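Side-chain contact in trichothecene 3-O-acetyltransferase (Fusarium sporotrichioides, PDB 2ZBA), which acetylates the 3-hydroxyl group of trichothecene mycotoxins, using acetyl-CoA as donor, during the biosynthesis of toxins such as T-2: residues S243-P246 and K247-S250. Sequence-based numbering, arbitrary orientation.
Sequences SFTP and KALS
Thr-245 meets Ala-248 and Leu-249 where the chain leaves strand 237-244 and turns directly into helix 246-257; the CA atoms of Thr-245 and Ala-248 are 5.1 Å apart. Two backbone bonds start the helix: Leu-249 N to Thr-245 O at 3.0 Å, and Ser-250 N to Pro-246 O at 2.9 Å. Thr-245 is the N-cap. Its OG1 sits between its own backbone N and carbonyl carbon (chi1 53°), which turns the hydroxyl back over the first turn to accept from Ala-248 N at 3.0 Å, and the bond is fairly straight (N-H...O angle 161°). The methyl of Ala-248 lies close beside that oxygen, CB to OG1 3.3 Å. Pro-246 fills the first helical position, where its missing N-H costs no helical bond. On the buried side, Leu-249 points back toward the strand: CG and CD2 rest against CB of Phe-244, CG at 3.8 Å, while CD1 lies 3.6 Å from Phe-244 O. Leu-273 of helix 269-285 touches both side chains, and Leu-249 also packs on Thr-269 of the CoA site. Outward, the NZ of Lys-247 forms a salt bridge with Glu-251. Polar capping thus satisfies an amide that has no helical carbonyl before it, while the leucine packs the first turn of the helix against the strand's end, its side chain about 8 Å from the bound coenzyme A.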
ATOM      1  N   SER A 243       4.951  -8.920  14.075  1.00 20.91           N
ATOM      2  CA  SER A 243       3.567  -8.876  14.546  1.00 20.31           C
ATOM      3  C   SER A 243       3.449  -8.206  15.913  1.00 19.76           C
ATOM      4  O   SER A 243       4.365  -8.296  16.743  1.00 19.00           O
ATOM      5  CB  SER A 243       2.969 -10.289  14.602  1.00 20.96           C
ATOM      6  OG  SER A 243       3.606 -11.052  15.616  1.00 22.72           O
ATOM      7  N   PHE A 244       2.307  -7.547  16.132  1.00 19.41           N
ATOM      8  CA  PHE A 244       2.028  -6.781  17.366  1.00 19.12           C
ATOM      9  C   PHE A 244       0.649  -7.178  17.857  1.00 19.29           C
ATOM     10  O   PHE A 244      -0.332  -6.987  17.164  1.00 19.53           O
ATOM     11  CB  PHE A 244       2.072  -5.254  17.131  1.00 18.43           C
ATOM     12  CG  PHE A 244       3.379  -4.755  16.588  1.00 18.21           C
ATOM     13  CD1 PHE A 244       4.349  -4.223  17.441  1.00 18.19           C
ATOM     14  CD2 PHE A 244       3.659  -4.829  15.225  1.00 18.34           C
ATOM     15  CE1 PHE A 244       5.581  -3.772  16.928  1.00 18.09           C
ATOM     16  CE2 PHE A 244       4.893  -4.378  14.716  1.00 17.60           C
ATOM     17  CZ  PHE A 244       5.840  -3.849  15.566  1.00 16.36           C
ATOM     18  N   THR A 245       0.588  -7.770  19.042  1.00 19.24           N
ATOM     19  CA  THR A 245      -0.677  -8.205  19.620  1.00 19.80           C
ATOM     20  C   THR A 245      -1.536  -6.993  19.986  1.00 20.51           C
ATOM     21  O   THR A 245      -1.000  -5.923  20.269  1.00 20.48           O
ATOM     22  CB  THR A 245      -0.458  -9.054  20.907  1.00 19.15           C
ATOM     23  OG1 THR A 245       0.379  -8.320  21.798  1.00 19.05           O
ATOM     24  CG2 THR A 245       0.213 -10.389  20.585  1.00 18.34           C
ATOM     25  N   PRO A 246      -2.866  -7.162  19.986  1.00 21.37           N
ATOM     26  CA  PRO A 246      -3.747  -6.101  20.448  1.00 22.17           C
ATOM     27  C   PRO A 246      -3.282  -5.532  21.784  1.00 22.97           C
ATOM     28  O   PRO A 246      -3.362  -4.331  21.996  1.00 23.73           O
ATOM     29  CB  PRO A 246      -5.091  -6.810  20.611  1.00 22.46           C
ATOM     30  CG  PRO A 246      -5.043  -7.921  19.665  1.00 21.87           C
ATOM     31  CD  PRO A 246      -3.618  -8.353  19.545  1.00 21.53           C
ATOM     32  N   LYS A 247      -2.778  -6.403  22.656  1.00 23.68           N
ATOM     33  CA  LYS A 247      -2.286  -6.023  23.964  1.00 23.25           C
ATOM     34  C   LYS A 247      -0.996  -5.195  23.901  1.00 22.85           C
ATOM     35  O   LYS A 247      -0.898  -4.159  24.565  1.00 22.53           O
ATOM     36  CB  LYS A 247      -2.133  -7.276  24.833  1.00 23.64           C
ATOM     37  CG  LYS A 247      -1.372  -7.093  26.121  1.00 23.99           C
ATOM     38  CD  LYS A 247      -1.652  -8.285  27.040  1.00 25.61           C
ATOM     39  CE  LYS A 247      -0.417  -8.725  27.782  1.00 25.64           C
ATOM     40  NZ  LYS A 247       0.184  -7.628  28.560  1.00 25.55           N
ATOM     41  N   ALA A 248      -0.020  -5.618  23.101  1.00 22.62           N
ATOM     42  CA  ALA A 248       1.190  -4.799  22.892  1.00 22.69           C
ATOM     43  C   ALA A 248       0.894  -3.409  22.280  1.00 23.12           C
ATOM     44  O   ALA A 248       1.553  -2.435  22.641  1.00 22.31           O
ATOM     45  CB  ALA A 248       2.223  -5.536  22.058  1.00 22.85           C
ATOM     46  N   LEU A 249      -0.087  -3.341  21.371  1.00 22.77           N
ATOM     47  CA  LEU A 249      -0.495  -2.083  20.713  1.00 23.41           C
ATOM     48  C   LEU A 249      -1.257  -1.185  21.672  1.00 24.40           C
ATOM     49  O   LEU A 249      -1.158   0.036  21.615  1.00 23.92           O
ATOM     50  CB  LEU A 249      -1.379  -2.369  19.499  1.00 22.84           C
ATOM     51  CG  LEU A 249      -0.700  -3.003  18.285  1.00 21.38           C
ATOM     52  CD1 LEU A 249      -1.755  -3.639  17.400  1.00 20.40           C
ATOM     53  CD2 LEU A 249       0.127  -1.968  17.548  1.00 19.87           C
ATOM     54  N   SER A 250      -2.029  -1.821  22.548  1.00 25.89           N
ATOM     55  CA  SER A 250      -2.838  -1.130  23.540  1.00 27.64           C
ATOM     56  C   SER A 250      -1.897  -0.416  24.525  1.00 28.09           C
ATOM     57  O   SER A 250      -2.081   0.754  24.836  1.00 29.04           O
ATOM     58  CB  SER A 250      -3.765  -2.147  24.218  1.00 27.67           C
ATOM     59  OG  SER A 250      -4.227  -1.700  25.469  1.00 30.75           O
TER